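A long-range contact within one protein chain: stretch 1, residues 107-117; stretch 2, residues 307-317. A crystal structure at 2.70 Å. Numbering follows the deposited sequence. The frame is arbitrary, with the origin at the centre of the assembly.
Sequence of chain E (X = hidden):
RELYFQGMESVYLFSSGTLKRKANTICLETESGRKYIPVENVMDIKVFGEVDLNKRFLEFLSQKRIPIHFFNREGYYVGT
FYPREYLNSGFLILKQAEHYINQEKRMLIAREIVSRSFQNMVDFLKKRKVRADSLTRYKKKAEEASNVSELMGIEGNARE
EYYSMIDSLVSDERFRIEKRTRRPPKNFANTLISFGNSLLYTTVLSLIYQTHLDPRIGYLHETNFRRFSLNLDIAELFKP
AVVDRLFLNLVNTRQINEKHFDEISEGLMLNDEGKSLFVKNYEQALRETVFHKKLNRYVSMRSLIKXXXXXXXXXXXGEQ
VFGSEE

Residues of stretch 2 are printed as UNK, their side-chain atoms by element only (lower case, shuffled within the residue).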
# COMPACT_ATOMS: atom_id res chain seq x y z
N MET E 107 17.89 -7.18 -16.93
CA MET E 107 19.08 -8.01 -16.95
C MET E 107 20.16 -7.42 -16.07
O MET E 107 20.83 -8.14 -15.32
CB MET E 107 19.61 -8.17 -18.38
CG MET E 107 19.27 -9.49 -19.05
SD MET E 107 19.76 -10.96 -18.13
CE MET E 107 21.37 -10.48 -17.56
N LEU E 108 20.32 -6.11 -16.17
CA LEU E 108 21.32 -5.38 -15.39
C LEU E 108 21.12 -5.59 -13.88
O LEU E 108 22.08 -5.84 -13.15
CB LEU E 108 21.24 -3.90 -15.75
CG LEU E 108 22.47 -3.04 -15.54
CD1 LEU E 108 23.67 -3.74 -16.14
CD2 LEU E 108 22.26 -1.70 -16.23
N ILE E 109 19.87 -5.50 -13.42
CA ILE E 109 19.55 -5.66 -12.01
C ILE E 109 19.70 -7.11 -11.58
O ILE E 109 20.28 -7.40 -10.53
CB ILE E 109 18.11 -5.18 -11.70
CG1 ILE E 109 17.97 -3.69 -12.03
CG2 ILE E 109 17.75 -5.44 -10.24
CD1 ILE E 109 16.54 -3.16 -11.93
N ALA E 110 19.19 -8.02 -12.40
CA ALA E 110 19.27 -9.44 -12.10
C ALA E 110 20.72 -9.92 -12.07
O ALA E 110 21.11 -10.74 -11.24
CB ALA E 110 18.46 -10.25 -13.10
N ARG E 111 21.53 -9.39 -12.99
CA ARG E 111 22.93 -9.76 -13.09
C ARG E 111 23.69 -9.27 -11.87
O ARG E 111 24.70 -9.86 -11.47
CB ARG E 111 23.54 -9.20 -14.37
CG ARG E 111 24.73 -9.96 -14.88
CD ARG E 111 25.31 -9.29 -16.10
NE ARG E 111 24.56 -9.59 -17.31
CZ ARG E 111 24.73 -10.69 -18.03
NH1 ARG E 111 25.61 -11.60 -17.64
NH2 ARG E 111 24.02 -10.90 -19.13
N GLU E 112 23.20 -8.19 -11.26
CA GLU E 112 23.76 -7.66 -10.02
C GLU E 112 23.49 -8.60 -8.85
O GLU E 112 24.38 -8.88 -8.05
CB GLU E 112 23.17 -6.27 -9.73
CG GLU E 112 23.49 -5.72 -8.34
CD GLU E 112 24.95 -5.33 -8.16
OE1 GLU E 112 25.68 -5.27 -9.17
OE2 GLU E 112 25.35 -5.07 -7.01
N ILE E 113 22.25 -9.07 -8.76
CA ILE E 113 21.84 -10.03 -7.75
C ILE E 113 22.73 -11.27 -7.80
O ILE E 113 23.32 -11.67 -6.80
CB ILE E 113 20.38 -10.46 -7.94
CG1 ILE E 113 19.44 -9.25 -7.88
CG2 ILE E 113 19.98 -11.48 -6.89
CD1 ILE E 113 19.34 -8.65 -6.53
N VAL E 114 22.82 -11.86 -8.98
CA VAL E 114 23.57 -13.08 -9.19
C VAL E 114 25.05 -12.89 -8.87
O VAL E 114 25.65 -13.72 -8.18
CB VAL E 114 23.41 -13.59 -10.64
CG1 VAL E 114 24.37 -14.74 -10.92
CG2 VAL E 114 21.97 -14.00 -10.89
N SER E 115 25.61 -11.80 -9.36
CA SER E 115 27.03 -11.49 -9.15
C SER E 115 27.37 -11.46 -7.66
O SER E 115 28.35 -12.07 -7.22
CB SER E 115 27.38 -10.15 -9.80
OG SER E 115 28.76 -9.86 -9.66
N ARG E 116 26.56 -10.76 -6.88
CA ARG E 116 26.81 -10.62 -5.45
C ARG E 116 26.53 -11.93 -4.71
O ARG E 116 27.29 -12.31 -3.82
CB ARG E 116 25.96 -9.48 -4.87
CG ARG E 116 26.32 -8.09 -5.42
CD ARG E 116 27.36 -7.39 -4.55
NE ARG E 116 26.94 -7.33 -3.15
CZ ARG E 116 27.55 -7.98 -2.16
NH1 ARG E 116 28.61 -8.74 -2.40
NH2 ARG E 116 27.09 -7.87 -0.92
N SER E 117 25.44 -12.60 -5.09
CA SER E 117 25.12 -13.92 -4.53
C SER E 117 26.29 -14.89 -4.67
O SER E 117 26.61 -15.64 -3.74
CB SER E 117 23.88 -14.51 -5.20
OG SER E 117 22.70 -13.89 -4.72
N UNK E 307 21.07 -1.60 3.33
CA UNK E 307 21.96 -0.91 2.41
C UNK E 307 21.78 -1.39 0.98
O UNK E 307 21.81 -0.59 0.03
c UNK E 307 26.30 -0.46 2.88
c UNK E 307 23.82 -0.31 4.07
c UNK E 307 23.42 -1.10 2.83
s UNK E 307 25.55 -0.57 4.51
N UNK E 308 21.57 -2.69 0.82
CA UNK E 308 21.38 -3.28 -0.50
C UNK E 308 20.08 -2.78 -1.12
O UNK E 308 20.01 -2.54 -2.33
o UNK E 308 23.81 -4.94 -1.77
c UNK E 308 21.37 -4.81 -0.41
c UNK E 308 22.79 -5.19 -2.46
o UNK E 308 22.81 -5.20 -3.71
c UNK E 308 21.49 -5.51 -1.75
N UNK E 309 19.06 -2.62 -0.29
CA UNK E 309 17.79 -2.07 -0.73
C UNK E 309 17.96 -0.63 -1.18
O UNK E 309 17.38 -0.21 -2.19
c UNK E 309 15.43 -3.52 1.97
c UNK E 309 16.77 -2.15 0.39
c UNK E 309 16.37 -3.57 0.78
c UNK E 309 15.75 -4.31 -0.41
N UNK E 310 18.75 0.14 -0.44
CA UNK E 310 18.99 1.52 -0.79
C UNK E 310 19.79 1.62 -2.09
O UNK E 310 19.65 2.57 -2.85
c UNK E 310 19.71 2.26 0.33
c UNK E 310 19.11 5.80 -0.24
n UNK E 310 18.72 4.55 -0.05
c UNK E 310 19.82 3.74 0.10
n UNK E 310 20.43 5.82 -0.22
c UNK E 310 20.90 4.54 -0.01
N UNK E 311 20.65 0.62 -2.32
CA UNK E 311 21.44 0.54 -3.55
C UNK E 311 20.54 0.35 -4.75
O UNK E 311 20.77 0.91 -5.82
n UNK E 311 25.90 -0.58 -1.18
c UNK E 311 22.45 -0.60 -3.48
c UNK E 311 24.83 -1.37 -3.32
c UNK E 311 25.18 -1.69 -1.86
c UNK E 311 23.90 -0.17 -3.43
N UNK E 312 19.50 -0.45 -4.58
CA UNK E 312 18.55 -0.69 -5.65
C UNK E 312 17.73 0.56 -5.90
O UNK E 312 17.43 0.90 -7.05
c UNK E 312 17.31 -2.52 -7.71
c UNK E 312 17.64 -1.87 -5.31
c UNK E 312 16.61 -2.21 -6.39
c UNK E 312 15.72 -3.36 -5.93
N UNK E 313 17.37 1.25 -4.82
CA UNK E 313 16.63 2.50 -4.90
C UNK E 313 17.39 3.53 -5.73
O UNK E 313 16.83 4.19 -6.62
o UNK E 313 13.74 3.22 -1.10
o UNK E 313 15.89 3.19 -0.65
c UNK E 313 15.21 2.35 -2.77
c UNK E 313 16.34 3.06 -3.51
c UNK E 313 14.93 2.96 -1.41
N UNK E 314 18.67 3.68 -5.43
CA UNK E 314 19.48 4.65 -6.13
C UNK E 314 19.63 4.25 -7.59
O UNK E 314 19.56 5.11 -8.47
c UNK E 314 22.81 4.64 -3.18
c UNK E 314 22.09 5.92 -3.54
c UNK E 314 20.74 5.67 -4.18
c UNK E 314 20.84 4.81 -5.44
n UNK E 314 24.00 4.95 -2.33
N UNK E 315 19.81 2.96 -7.84
CA UNK E 315 19.90 2.46 -9.21
C UNK E 315 18.64 2.80 -10.02
O UNK E 315 18.73 3.28 -11.15
c UNK E 315 20.71 -0.23 -12.59
n UNK E 315 19.49 -0.71 -12.42
n UNK E 315 21.07 0.40 -11.49
c UNK E 315 20.04 0.33 -10.57
c UNK E 315 19.05 -0.37 -11.17
c UNK E 315 20.13 0.95 -9.21
N UNK E 316 17.48 2.55 -9.42
CA UNK E 316 16.22 2.75 -10.12
C UNK E 316 15.99 4.20 -10.54
O UNK E 316 15.39 4.45 -11.59
c UNK E 316 15.05 2.28 -9.25
c UNK E 316 14.93 0.76 -9.10
c UNK E 316 13.87 0.39 -8.11
c UNK E 316 14.61 0.10 -10.40
N UNK E 317 16.47 5.16 -9.75
CA UNK E 317 16.26 6.57 -10.08
C UNK E 317 17.41 7.21 -10.85
O UNK E 317 17.39 8.40 -11.11
c UNK E 317 17.24 7.48 -7.94
c UNK E 317 17.06 8.33 -6.70
c UNK E 317 14.82 6.87 -8.05
c UNK E 317 16.00 7.42 -8.82

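Position 307 carries four side-chain atoms: two carbons, a sulfur and a terminal carbon, unbranched. It is out of reach of stretch 1. A thioether chain is Met307.

Position 308 has three carbons, the third bearing two oxygens. Its CB points toward stretch 1, and the carboxylate lies near Glu112 and Arg116. Two carbons lead to a carboxylate carbon, one more than aspartate has, so this is Glu308. Its OE2 is 4.2 Å from OE2 of Glu112, a meeting of like charges. Its OE1 is 4.2 Å from NE of Arg116, at the edge of the guanidinium and near its plane. The charges are opposite, but the gap is too long for a salt bridge.

Position 309 has four carbons forked at the second and does not reach stretch 1. It is Leu309.

Position 310 has one carbon and then a five-membered ring of three carbons and two nitrogens. It is far from stretch 1. It is His310.

Position 311 has four carbons in a row ending in nitrogen. Its CB points toward stretch 1, but nothing touches. It is Lys311. CD of Lys311 stays 5.3 Å from OE2 of Glu112, its nearest approach.

Position 312 has four carbons forked at the second. Its CB points sideways, yet its end approaches Ile109. It is Leu312, and its CD1 lies 3.9 Å from CG2 of Ile109.

Position 313 has three carbons, the third carrying two oxygens. It is out of reach of stretch 1. It is Glu313. ND1 of His310 donates a hydrogen bond to OE1 of Glu313 at 3.2 Å.

Position 314 has four carbons in a row and a terminal nitrogen, also out of reach. It is Lys314.

Position 315 has one carbon and a five-membered ring with two nitrogens. The ring approaches Leu108 and Ile109. It is His315. Its NE2 is 3.4 Å from CG1 of Ile109, and its CE1 is 4.2 Å from CD2 of Leu108, which sits at the ring edge. ND1 is hydrogen-bonded elsewhere in the structure.

Position 316 has four carbons forked at the second. Its CB points sideways, but its end comes near Ile109. It is Leu316. CD2 of Leu316 lies 4.1 Å from CD1 of Ile109.

Position 317 has four carbons forked at the first, one arm two carbons long. It is clear of stretch 1. It is Ile317.

The helices run nearly antiparallel, at 159°. Ile109 is the hub, touching Leu312, His315 and Leu316. No hydrogen bond crosses, so the contact rests mainly on packing. Glu308 lies near both Arg116, of opposite charge, and Glu112, of like charge.

Stretch 2 (307-317) MELHKLEKHLI
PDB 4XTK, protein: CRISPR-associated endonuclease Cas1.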